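Local structure of aminoglycoside 3'-phosphotransferase AphA1-IAB (Acinetobacter baumannii, 4FEX) at residues Thr100-Lys105 / Lys211-Ile216; Asp123-Phe128 / Asp203-Asp208; His197-Leu202 / Cys215-Arg220. The protein catalyses the ATP-dependent phosphorylation of kanamycin and related aminoglycosides at the 3'-hydroxyl, thereby conferring resistance to these antibiotics. All coordinates share one frame; numbering follows the deposited sequence.

Contact 1: Thr100-Lys105 / Lys211-Ile216; sequences TAIPGK and KLIGCI. With 0TO (N-(3-chlorophenyl)-6,7-dimethoxyquinazolin-4-amine), chain G.
The loop carrying I102 passes strand 211-215 at G214, their CA atoms 7.0 Å apart, and no hydrogen bond joins the two segments, so the junction rests on van der Waals packing, of side chains on each other and on backbone. I102 does most of this work with two of its branches. Its CG2 methyl stands anti to the backbone N (chi1 of CG1 -59°) and lies 3.8 Å from I213 CG1, the two side chains lying alongside and pointing opposite ways. The other branch is extended and carries I102 CD1 over the strand backbone to 4.0 Å from G214 CA, a place it can take because G214 has no side chain. From the strand, the CG1 branch of I213 reaches the other way: I213 CD1 ends against the backbone carbonyl of P103, with P103 CG more loosely placed, 4.4 Å from that methyl.

The same loop is the hinge of the kinase-like fold, joining the N-terminal sheet to the C-terminal lobe, and the bound anilinoquinazoline is lodged against it as in the nucleotide pocket of protein kinases. The backbone N of I102 lies 3.1 Å from N9 of the quinazoline. I216, just past the strand's end, points its CD1 to within 3.5 Å of ring atom C3, while A101 brings its CA to 3.6 Å from C8. Beyond these segments, I206 of the adjoining strand also touches I102.

With contacts between hydrocarbon branches on one flank and a hinge amide near a ring nitrogen on the other, I102 links two tasks: its side chain seats the hinge on the C-terminal lobe, and its backbone addresses the ligand.

Contact 2: Asp123-Phe128 / Asp203-Asp208; sequences DALAVF and DNLIFD. With 0TO (N-(3-chlorophenyl)-6,7-dimethoxyquinazolin-4-amine), chain G.
L125 and L205 meet by their branched ends, L125 CD2 standing 3.6 Å from L205 CD1, the two side chains meeting at a slant between helix and strand. The L125 side chain leaves its helix to one flank, but its end turns in to the strand. A second apolar meeting involves F207, whose ring offers its edge: A124 CB lies 3.9 Å from F207 CE2, near the plane of the ring, and L125 CG stands more loosely at the same rim, 4.4 Å from F207 CZ.

In the C-terminal lobe of this kinase-like fold, helix 118-134 thus covers one side of strand 205-208, the middle strand of a small antiparallel sheet. The axes of helix segment 123-128 and the strand approach to 10.9 Å, running at 127° to each other. L212 of the neighbouring strand and A107 and V110 of helix 107-113 add to the surroundings of F207.

Aromatic contact of the CH-pi kind is made by the other leucine branch. L205 CD2 sits over one face of F128, 4.2 Å from the ring centroid and 28° off its normal. With CG anti to the backbone N (chi1 -178°) the ring of F128 reaches out toward the strand, and its twist about the CB-CG bond turns a face to L205.

Contact 3: His197-Leu202 / Cys215-Arg220; sequences HGDFSL and CIDVGR. With 0TO (N-(3-chlorophenyl)-6,7-dimethoxyquinazolin-4-amine), chain G; KAN (kanamycin a), chain F.
One water molecule grips H197, D217 and R220 at once: it donates to H197 O at 2.8 Å and to D217 O at 2.9 Å, and accepts from R220 N. It thereby ties the start of one loop to two points of the other. Beside it, the imidazole of H197 makes the direct bond, NE2 donating to I216 O at 2.8 Å. The carbonyl oxygen lies in the ring plane, but the hydrogen bond is rather bent (N-H...O 133°), and seen from the carbonyl the donor is tilted 31° out of its plane. The other ring nitrogen, ND1, accepts from D199 N at 3.0 Å, again in the ring plane. Both nitrogens are thus used and the rotation of the ring is fixed. C215 SG fills in at the ring edge, 3.8 Å from H197 CD2, while V218 CG1 approaches NE2 obliquely.

H197, G198 and D199 form the HGD sequence of aminoglycoside kinases, the counterpart of the catalytic loop of protein kinases, and D217 probably corresponds to the aspartate of the DFG motif. Outside the two segments, D229 accepts from the backbone N of both H197 and G198. R220 CB packs on G198 CA, and its guanidinium brings an edge to D199 without closing a salt bridge.

D199, probably the proton acceptor, receives a hydrogen bond on OD2 from kanamycin O7, the 3'-hydroxyl, at 2.7 Å. The carboxylate of D217 comes in across it, OD2 to OD2 at 3.7 Å, the planes turned 52° apart. The water and the two bonds of H197 join the loops, consistent with holding D199 where its OD2 meets the hydroxyl to be phosphorylated.

All three contacts gather in or beside the C-terminal lobe, the centres of contacts 1 and 2 about 9 Å apart, those of 2 and 3 about 11 Å and those of 1 and 3 about 12 Å. Along the chain come the hinge, helix 118-134, the catalytic loop, strand 205-208 and strand 211-215, which runs on into the segment of contact 3. The two strands are neighbours in one small antiparallel sheet, so contacts 1 and 2 share it, and contacts 1 and 3 share C215 and I216. N204 of contact 2 probably hydrogen-bonds to D199 and to I216, one in each loop of contact 3. Hinge, sheet and catalytic loop thus adjoin one another, with the quinazoline and kanamycin sites lying against the same set of segments.

Contact 1: Thr100-Lys105 / Lys211-Ile216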
loop_
_atom_site.group_PDB
_atom_site.type_symbol
_atom_site.label_atom_id
_atom_site.label_comp_id
_atom_site.label_asym_id
_atom_site.label_seq_id
_atom_site.Cartn_x
_atom_site.Cartn_y
_atom_site.Cartn_z
ATOM N N THR A 100 -13.827 -9.027 -3.927
ATOM C CA THR A 100 -14.991 -8.201 -3.665
ATOM C C THR A 100 -14.479 -6.792 -3.416
ATOM O O THR A 100 -13.327 -6.603 -3.036
ATOM C CB THR A 100 -15.728 -8.663 -2.415
ATOM O OG1 THR A 100 -14.794 -8.734 -1.337
ATOM C CG2 THR A 100 -16.333 -10.043 -2.609
ATOM N N ALA A 101 -15.326 -5.796 -3.631
ATOM C CA ALA A 101 -14.912 -4.425 -3.392
ATOM C C ALA A 101 -15.238 -4.018 -1.980
ATOM O O ALA A 101 -16.201 -4.500 -1.394
ATOM C CB ALA A 101 -15.569 -3.461 -4.375
ATOM N N ILE A 102 -14.410 -3.131 -1.440
ATOM C CA ILE A 102 -14.723 -2.464 -0.202
ATOM C C ILE A 102 -15.423 -1.151 -0.528
ATOM O O ILE A 102 -14.823 -0.224 -1.080
ATOM C CB ILE A 102 -13.481 -2.260 0.660
ATOM C CG1 ILE A 102 -12.866 -3.619 0.967
ATOM C CG2 ILE A 102 -13.835 -1.558 1.976
ATOM C CD1 ILE A 102 -11.836 -3.578 2.072
ATOM N N PRO A 103 -16.720 -1.094 -0.208
ATOM C CA PRO A 103 -17.591 0.069 -0.380
ATOM C C PRO A 103 -17.071 1.241 0.412
ATOM O O PRO A 103 -16.764 1.086 1.589
ATOM C CB PRO A 103 -18.896 -0.394 0.266
ATOM C CG PRO A 103 -18.460 -1.456 1.270
ATOM C CD PRO A 103 -17.404 -2.188 0.504
ATOM N N GLY A 104 -16.987 2.407 -0.211
ATOM C CA GLY A 104 -16.596 3.600 0.511
ATOM C C GLY A 104 -15.681 4.480 -0.301
ATOM O O GLY A 104 -15.526 4.277 -1.499
ATOM N N LYS A 105 -15.082 5.473 0.349
ATOM C CA LYS A 105 -14.169 6.384 -0.335
ATOM C C LYS A 105 -12.762 6.226 0.234
ATOM O O LYS A 105 -12.594 5.669 1.322
ATOM C CB LYS A 105 -14.670 7.817 -0.192
ATOM C CG LYS A 105 -16.013 8.057 -0.881
ATOM C CD LYS A 105 -16.665 9.372 -0.429
ATOM C CE LYS A 105 -17.707 9.865 -1.433
ATOM N NZ LYS A 105 -18.392 11.111 -0.986
ATOM N N LYS A 211 -16.316 5.684 9.406
ATOM C CA LYS A 211 -15.435 4.640 9.918
ATOM C C LYS A 211 -14.396 4.152 8.898
ATOM O O LYS A 211 -14.655 4.071 7.693
ATOM C CB LYS A 211 -16.260 3.468 10.432
ATOM C CG LYS A 211 -17.284 3.863 11.487
ATOM C CD LYS A 211 -16.628 4.509 12.701
ATOM C CE LYS A 211 -17.636 4.731 13.832
ATOM N NZ LYS A 211 -17.023 5.330 15.063
ATOM N N LEU A 212 -13.203 3.851 9.397
ATOM C CA LEU A 212 -12.213 3.126 8.616
ATOM C C LEU A 212 -12.618 1.639 8.624
ATOM O O LEU A 212 -12.904 1.054 9.678
ATOM C CB LEU A 212 -10.818 3.356 9.199
ATOM C CG LEU A 212 -9.645 2.637 8.541
ATOM C CD1 LEU A 212 -9.766 2.699 7.035
ATOM C CD2 LEU A 212 -8.348 3.288 8.992
ATOM N N ILE A 213 -12.705 1.031 7.451
ATOM C CA ILE A 213 -13.321 -0.283 7.399
ATOM C C ILE A 213 -12.534 -1.299 6.588
ATOM O O ILE A 213 -12.963 -2.435 6.429
ATOM C CB ILE A 213 -14.779 -0.229 6.871
ATOM C CG1 ILE A 213 -14.796 -0.013 5.363
ATOM C CG2 ILE A 213 -15.587 0.846 7.590
ATOM C CD1 ILE A 213 -16.168 -0.048 4.766
ATOM N N GLY A 214 -11.381 -0.905 6.077
ATOM C CA GLY A 214 -10.550 -1.873 5.400
ATOM C C GLY A 214 -9.430 -1.232 4.633
ATOM O O GLY A 214 -9.434 -0.029 4.390
ATOM N N CYS A 215 -8.457 -2.034 4.244
ATOM C CA CYS A 215 -7.379 -1.504 3.445
ATOM C C CYS A 215 -7.243 -2.337 2.200
ATOM O O CYS A 215 -7.728 -3.460 2.144
ATOM C CB CYS A 215 -6.072 -1.506 4.231
ATOM S SG CYS A 215 -5.402 -3.122 4.507
ATOM N N ILE A 216 -6.589 -1.777 1.195
ATOM C CA ILE A 216 -6.391 -2.475 -0.055
ATOM C C ILE A 216 -4.925 -2.448 -0.443
ATOM O O ILE A 216 -4.097 -1.854 0.239
ATOM C CB ILE A 216 -7.204 -1.833 -1.185
ATOM C CG1 ILE A 216 -6.748 -0.381 -1.385
ATOM C CG2 ILE A 216 -8.666 -1.873 -0.859
ATOM C CD1 ILE A 216 -7.296 0.307 -2.642
HETATM C C21 0TO G . -6.822 -5.450 -6.148
HETATM C C20 0TO G . -7.753 -5.428 -5.119
HETATM CL CL 0TO G . -7.991 -6.814 -4.115
HETATM C C18 0TO G . -8.510 -4.283 -4.871
HETATM C C19 0TO G . -6.681 -4.297 -6.912
HETATM C C17 0TO G . -7.427 -3.142 -6.636
HETATM C C7 0TO G . -8.434 -3.148 -5.675
HETATM N N6 0TO G . -9.082 -2.015 -5.363
HETATM C C4 0TO G . -10.081 -1.858 -4.462
HETATM N N5 0TO G . -10.776 -2.875 -3.901
HETATM C C8 0TO G . -11.808 -2.660 -3.088
HETATM N N9 0TO G . -12.266 -1.441 -2.829
HETATM C C2 0TO G . -10.617 -0.592 -4.278
HETATM C C1 0TO G . -11.675 -0.392 -3.397
HETATM C C3 0TO G . -9.967 0.489 -4.843
HETATM C C10 0TO G . -10.423 1.775 -4.593
HETATM O O11 0TO G . -9.785 2.826 -5.184
HETATM C C14 0TO G . -8.662 3.232 -4.354
HETATM C C12 0TO G . -11.512 1.982 -3.745
HETATM C C15 0TO G . -12.143 0.885 -3.144
HETATM O O13 0TO G . -11.951 3.256 -3.512
HETATM C C16 0TO G . -13.377 3.245 -3.344
#

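Contact 2: Asp123-Phe128 / Asp203-Asp208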
loop_
_atom_site.group_PDB
_atom_site.type_symbol
_atom_site.label_atom_id
_atom_site.label_comp_id
_atom_site.label_asym_id
_atom_site.label_seq_id
_atom_site.Cartn_x
_atom_site.Cartn_y
_atom_site.Cartn_z
ATOM N N ASP A 123 -6.689 10.077 13.446
ATOM C CA ASP A 123 -6.839 9.252 14.649
ATOM C C ASP A 123 -7.135 7.808 14.248
ATOM O O ASP A 123 -6.442 6.875 14.652
ATOM C CB ASP A 123 -7.939 9.799 15.575
ATOM C CG ASP A 123 -7.427 10.915 16.521
ATOM O OD1 ASP A 123 -6.220 11.273 16.434
ATOM O OD2 ASP A 123 -8.235 11.434 17.345
ATOM N N ALA A 124 -8.154 7.644 13.417
ATOM C CA ALA A 124 -8.516 6.346 12.881
ATOM C C ALA A 124 -7.368 5.644 12.147
ATOM O O ALA A 124 -7.216 4.422 12.251
ATOM C CB ALA A 124 -9.719 6.486 11.964
ATOM N N LEU A 125 -6.584 6.395 11.380
ATOM C CA LEU A 125 -5.502 5.777 10.636
ATOM C C LEU A 125 -4.451 5.207 11.592
ATOM O O LEU A 125 -3.933 4.111 11.380
ATOM C CB LEU A 125 -4.881 6.748 9.635
ATOM C CG LEU A 125 -5.652 6.940 8.317
ATOM C CD1 LEU A 125 -5.242 8.228 7.583
ATOM C CD2 LEU A 125 -5.455 5.736 7.409
ATOM N N ALA A 126 -4.165 5.940 12.658
ATOM C CA ALA A 126 -3.152 5.526 13.604
ATOM C C ALA A 126 -3.579 4.277 14.369
ATOM O O ALA A 126 -2.820 3.296 14.461
ATOM C CB ALA A 126 -2.865 6.642 14.560
ATOM N N VAL A 127 -4.785 4.319 14.932
ATOM C CA VAL A 127 -5.312 3.154 15.605
ATOM C C VAL A 127 -5.238 1.916 14.708
ATOM O O VAL A 127 -4.725 0.879 15.131
ATOM C CB VAL A 127 -6.736 3.360 16.064
ATOM C CG1 VAL A 127 -7.309 2.035 16.569
ATOM C CG2 VAL A 127 -6.765 4.396 17.150
ATOM N N PHE A 128 -5.711 2.040 13.468
ATOM C CA PHE A 128 -5.700 0.924 12.517
ATOM C C PHE A 128 -4.287 0.427 12.253
ATOM O O PHE A 128 -4.028 -0.769 12.221
ATOM C CB PHE A 128 -6.349 1.349 11.202
ATOM C CG PHE A 128 -6.428 0.255 10.173
ATOM C CD1 PHE A 128 -5.330 -0.072 9.390
ATOM C CD2 PHE A 128 -7.608 -0.422 9.961
ATOM C CE1 PHE A 128 -5.404 -1.067 8.447
ATOM C CE2 PHE A 128 -7.689 -1.426 9.011
ATOM C CZ PHE A 128 -6.586 -1.739 8.250
ATOM N N ASP A 203 -4.390 6.512 -0.447
ATOM C CA ASP A 203 -5.217 5.909 -1.495
ATOM C C ASP A 203 -5.635 4.498 -1.132
ATOM O O ASP A 203 -6.581 3.958 -1.711
ATOM C CB ASP A 203 -4.471 5.887 -2.832
ATOM C CG ASP A 203 -4.182 7.284 -3.363
ATOM O OD1 ASP A 203 -5.122 8.113 -3.385
ATOM O OD2 ASP A 203 -3.015 7.549 -3.745
ATOM N N ASN A 204 -4.939 3.910 -0.164
ATOM C CA ASN A 204 -5.100 2.496 0.129
ATOM C C ASN A 204 -5.899 2.130 1.380
ATOM O O ASN A 204 -6.030 0.956 1.717
ATOM C CB ASN A 204 -3.738 1.828 0.162
ATOM C CG ASN A 204 -3.167 1.651 -1.200
ATOM O OD1 ASN A 204 -3.895 1.700 -2.190
ATOM N ND2 ASN A 204 -1.862 1.425 -1.277
ATOM N N LEU A 205 -6.436 3.120 2.073
ATOM C CA LEU A 205 -7.307 2.805 3.197
ATOM C C LEU A 205 -8.703 3.303 2.899
ATOM O O LEU A 205 -8.875 4.419 2.437
ATOM C CB LEU A 205 -6.745 3.402 4.479
ATOM C CG LEU A 205 -5.462 2.624 4.756
ATOM C CD1 LEU A 205 -4.229 3.505 4.899
ATOM C CD2 LEU A 205 -5.673 1.761 5.972
ATOM N N ILE A 206 -9.702 2.466 3.130
ATOM C CA ILE A 206 -11.056 2.778 2.688
ATOM C C ILE A 206 -11.956 3.199 3.854
ATOM O O ILE A 206 -12.150 2.436 4.813
ATOM C CB ILE A 206 -11.674 1.580 1.909
ATOM C CG1 ILE A 206 -10.645 0.978 0.943
ATOM C CG2 ILE A 206 -12.931 1.991 1.150
ATOM C CD1 ILE A 206 -10.061 1.977 -0.069
ATOM N N PHE A 207 -12.488 4.419 3.780
ATOM C CA PHE A 207 -13.447 4.889 4.778
ATOM C C PHE A 207 -14.890 4.773 4.291
ATOM O O PHE A 207 -15.157 4.810 3.084
ATOM C CB PHE A 207 -13.160 6.334 5.171
ATOM C CG PHE A 207 -12.069 6.478 6.176
ATOM C CD1 PHE A 207 -10.742 6.339 5.801
ATOM C CD2 PHE A 207 -12.361 6.767 7.490
ATOM C CE1 PHE A 207 -9.733 6.477 6.717
ATOM C CE2 PHE A 207 -11.350 6.911 8.413
ATOM C CZ PHE A 207 -10.034 6.763 8.023
ATOM N N ASP A 208 -15.815 4.651 5.241
ATOM C CA ASP A 208 -17.241 4.584 4.931
ATOM C C ASP A 208 -18.085 4.946 6.148
ATOM O O ASP A 208 -17.947 4.330 7.208
ATOM C CB ASP A 208 -17.612 3.186 4.437
ATOM C CG ASP A 208 -19.070 3.073 4.023
ATOM O OD1 ASP A 208 -19.715 4.123 3.802
ATOM O OD2 ASP A 208 -19.566 1.926 3.909
HETATM C C21 0TO G . -6.822 -5.450 -6.148
HETATM C C20 0TO G . -7.753 -5.428 -5.119
HETATM CL CL 0TO G . -7.991 -6.814 -4.115
HETATM C C18 0TO G . -8.510 -4.283 -4.871
HETATM C C19 0TO G . -6.681 -4.297 -6.912
HETATM C C17 0TO G . -7.427 -3.142 -6.636
HETATM C C7 0TO G . -8.434 -3.148 -5.675
HETATM N N6 0TO G . -9.082 -2.015 -5.363
HETATM C C4 0TO G . -10.081 -1.858 -4.462
HETATM N N5 0TO G . -10.776 -2.875 -3.901
HETATM C C8 0TO G . -11.808 -2.660 -3.088
HETATM N N9 0TO G . -12.266 -1.441 -2.829
HETATM C C2 0TO G . -10.617 -0.592 -4.278
HETATM C C1 0TO G . -11.675 -0.392 -3.397
HETATM C C3 0TO G . -9.967 0.489 -4.843
HETATM C C10 0TO G . -10.423 1.775 -4.593
HETATM O O11 0TO G . -9.785 2.826 -5.184
HETATM C C14 0TO G . -8.662 3.232 -4.354
HETATM C C12 0TO G . -11.512 1.982 -3.745
HETATM C C15 0TO G . -12.143 0.885 -3.144
HETATM O O13 0TO G . -11.951 3.256 -3.512
HETATM C C16 0TO G . -13.377 3.245 -3.344
#

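Contact 3: His197-Leu202 / Cys215-Arg220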
loop_
_atom_site.group_PDB
_atom_site.type_symbol
_atom_site.label_atom_id
_atom_site.label_comp_id
_atom_site.label_asym_id
_atom_site.label_seq_id
_atom_site.Cartn_x
_atom_site.Cartn_y
_atom_site.Cartn_z
ATOM N N HIS A 197 2.111 -2.899 6.080
ATOM C CA HIS A 197 1.313 -2.886 4.875
ATOM C C HIS A 197 2.191 -2.872 3.633
ATOM O O HIS A 197 1.951 -3.610 2.677
ATOM C CB HIS A 197 0.406 -1.674 4.857
ATOM C CG HIS A 197 -0.572 -1.681 3.725
ATOM N ND1 HIS A 197 -0.270 -1.183 2.476
ATOM C CD2 HIS A 197 -1.845 -2.142 3.648
ATOM C CE1 HIS A 197 -1.318 -1.323 1.681
ATOM N NE2 HIS A 197 -2.287 -1.899 2.369
ATOM N N GLY A 198 3.216 -2.035 3.637
ATOM C CA GLY A 198 4.045 -1.884 2.454
ATOM C C GLY A 198 3.746 -0.621 1.660
ATOM O O GLY A 198 4.641 -0.022 1.063
ATOM N N ASP A 199 2.482 -0.213 1.663
ATOM C CA ASP A 199 2.055 0.950 0.908
ATOM C C ASP A 199 0.919 1.643 1.631
ATOM O O ASP A 199 -0.187 1.770 1.101
ATOM C CB ASP A 199 1.615 0.548 -0.495
ATOM C CG ASP A 199 1.612 1.726 -1.468
ATOM O OD1 ASP A 199 2.390 2.684 -1.246
ATOM O OD2 ASP A 199 0.835 1.692 -2.452
ATOM N N PHE A 200 1.204 2.104 2.843
ATOM C CA PHE A 200 0.190 2.702 3.700
ATOM C C PHE A 200 -0.091 4.168 3.307
ATOM O O PHE A 200 0.093 5.108 4.094
ATOM C CB PHE A 200 0.601 2.558 5.169
ATOM C CG PHE A 200 -0.550 2.397 6.098
ATOM C CD1 PHE A 200 -1.262 1.218 6.135
ATOM C CD2 PHE A 200 -0.929 3.419 6.938
ATOM C CE1 PHE A 200 -2.337 1.067 6.999
ATOM C CE2 PHE A 200 -2.005 3.263 7.809
ATOM C CZ PHE A 200 -2.699 2.096 7.842
ATOM N N SER A 201 -0.550 4.345 2.070
ATOM C CA SER A 201 -0.778 5.668 1.512
ATOM C C SER A 201 -2.232 6.042 1.709
ATOM O O SER A 201 -3.014 5.247 2.196
ATOM C CB SER A 201 -0.446 5.666 0.027
ATOM O OG SER A 201 -1.496 5.069 -0.701
ATOM N N LEU A 202 -2.606 7.254 1.329
ATOM C CA LEU A 202 -3.954 7.718 1.605
ATOM C C LEU A 202 -4.930 7.144 0.594
ATOM O O LEU A 202 -6.150 7.239 0.774
ATOM C CB LEU A 202 -4.019 9.238 1.646
ATOM C CG LEU A 202 -3.586 9.870 2.966
ATOM C CD1 LEU A 202 -3.506 11.379 2.831
ATOM C CD2 LEU A 202 -4.536 9.483 4.097
ATOM N N CYS A 215 -8.457 -2.034 4.244
ATOM C CA CYS A 215 -7.379 -1.504 3.445
ATOM C C CYS A 215 -7.243 -2.337 2.200
ATOM O O CYS A 215 -7.728 -3.460 2.144
ATOM C CB CYS A 215 -6.072 -1.506 4.231
ATOM S SG CYS A 215 -5.402 -3.122 4.507
ATOM N N ILE A 216 -6.589 -1.777 1.195
ATOM C CA ILE A 216 -6.391 -2.475 -0.055
ATOM C C ILE A 216 -4.925 -2.448 -0.443
ATOM O O ILE A 216 -4.097 -1.854 0.239
ATOM C CB ILE A 216 -7.204 -1.833 -1.185
ATOM C CG1 ILE A 216 -6.748 -0.381 -1.385
ATOM C CG2 ILE A 216 -8.666 -1.873 -0.859
ATOM C CD1 ILE A 216 -7.296 0.307 -2.642
ATOM N N ASP A 217 -4.631 -3.109 -1.549
ATOM C CA ASP A 217 -3.322 -3.091 -2.175
ATOM C C ASP A 217 -2.235 -3.745 -1.314
ATOM O O ASP A 217 -1.179 -3.150 -1.045
ATOM C CB ASP A 217 -2.955 -1.659 -2.567
ATOM C CG ASP A 217 -2.284 -1.593 -3.901
ATOM O OD1 ASP A 217 -2.852 -2.173 -4.857
ATOM O OD2 ASP A 217 -1.191 -0.986 -3.981
ATOM N N VAL A 218 -2.484 -4.986 -0.912
ATOM C CA VAL A 218 -1.682 -5.608 0.135
ATOM C C VAL A 218 -0.451 -6.353 -0.391
ATOM O O VAL A 218 0.181 -7.128 0.329
ATOM C CB VAL A 218 -2.557 -6.546 0.981
ATOM C CG1 VAL A 218 -3.616 -5.744 1.705
ATOM C CG2 VAL A 218 -3.204 -7.566 0.094
ATOM N N GLY A 219 -0.091 -6.077 -1.639
ATOM C CA GLY A 219 0.948 -6.819 -2.324
ATOM C C GLY A 219 2.343 -6.810 -1.737
ATOM O O GLY A 219 3.123 -7.723 -2.013
ATOM N N ARG A 220 2.675 -5.790 -0.952
ATOM C CA ARG A 220 4.018 -5.683 -0.377
ATOM C C ARG A 220 4.010 -5.997 1.099
ATOM O O ARG A 220 5.031 -5.814 1.769
ATOM C CB ARG A 220 4.611 -4.277 -0.559
ATOM C CG ARG A 220 4.678 -3.807 -1.991
ATOM C CD ARG A 220 5.968 -3.029 -2.274
ATOM N NE ARG A 220 6.043 -2.641 -3.679
ATOM C CZ ARG A 220 5.420 -1.583 -4.190
ATOM N NH1 ARG A 220 5.539 -1.310 -5.486
ATOM N NH2 ARG A 220 4.684 -0.791 -3.410
HETATM C C21 0TO G . -6.822 -5.450 -6.148
HETATM C C20 0TO G . -7.753 -5.428 -5.119
HETATM CL CL 0TO G . -7.991 -6.814 -4.115
HETATM C C18 0TO G . -8.510 -4.283 -4.871
HETATM C C19 0TO G . -6.681 -4.297 -6.912
HETATM C C17 0TO G . -7.427 -3.142 -6.636
HETATM C C7 0TO G . -8.434 -3.148 -5.675
HETATM N N6 0TO G . -9.082 -2.015 -5.363
HETATM C C4 0TO G . -10.081 -1.858 -4.462
HETATM N N5 0TO G . -10.776 -2.875 -3.901
HETATM C C8 0TO G . -11.808 -2.660 -3.088
HETATM N N9 0TO G . -12.266 -1.441 -2.829
HETATM C C2 0TO G . -10.617 -0.592 -4.278
HETATM C C1 0TO G . -11.675 -0.392 -3.397
HETATM C C3 0TO G . -9.967 0.489 -4.843
HETATM C C10 0TO G . -10.423 1.775 -4.593
HETATM O O11 0TO G . -9.785 2.826 -5.184
HETATM C C14 0TO G . -8.662 3.232 -4.354
HETATM C C12 0TO G . -11.512 1.982 -3.745
HETATM C C15 0TO G . -12.143 0.885 -3.144
HETATM O O13 0TO G . -11.951 3.256 -3.512
HETATM C C16 0TO G . -13.377 3.245 -3.344
HETATM C C1 KAN F . 2.599 6.173 -5.936
HETATM C C2 KAN F . 1.588 5.133 -5.420
HETATM C C3 KAN F . 2.192 3.728 -5.372
HETATM C C4 KAN F . 2.669 3.344 -6.748
HETATM C C5 KAN F . 3.729 4.355 -7.187
HETATM C C6 KAN F . 4.370 3.880 -8.496
HETATM C C7 KAN F . 6.684 9.112 -4.046
HETATM C C8 KAN F . 5.408 9.645 -4.641
HETATM C C9 KAN F . 4.355 8.518 -4.443
HETATM C C10 KAN F . 4.713 7.263 -5.257
HETATM C C11 KAN F . 6.017 6.766 -4.624
HETATM C C12 KAN F . 7.076 7.821 -4.749
HETATM C C13 KAN F . 4.197 11.696 -4.535
HETATM C C14 KAN F . 4.527 13.102 -4.028
HETATM C C15 KAN F . 4.358 13.235 -2.546
HETATM C C16 KAN F . 2.888 12.933 -2.262
HETATM C C17 KAN F . 2.586 11.535 -2.734
HETATM C C18 KAN F . 1.084 11.337 -2.478
HETATM N N1 KAN F . 5.407 4.849 -8.880
HETATM N N2 KAN F . 6.485 5.626 -5.419
HETATM N N3 KAN F . 7.745 10.123 -4.225
HETATM N N4 KAN F . 4.758 14.604 -2.178
HETATM O O5 KAN F . 3.117 5.703 -7.210
HETATM O O6 KAN F . 1.160 5.435 -4.087
HETATM O O7 KAN F . 1.220 2.778 -4.947
HETATM O O8 KAN F . 3.219 2.041 -6.701
HETATM O O9 KAN F . 3.750 6.189 -5.092
HETATM O O10 KAN F . 2.993 8.928 -4.696
HETATM O O11 KAN F . 5.156 10.849 -3.918
HETATM O O12 KAN F . 2.835 11.409 -4.143
HETATM O O13 KAN F . 5.876 13.368 -4.446
HETATM O O14 KAN F . 2.623 13.022 -0.862
HETATM O O15 KAN F . 0.691 10.035 -2.894
HETATM O O HOH W 1 1.503 -3.714 -0.035
#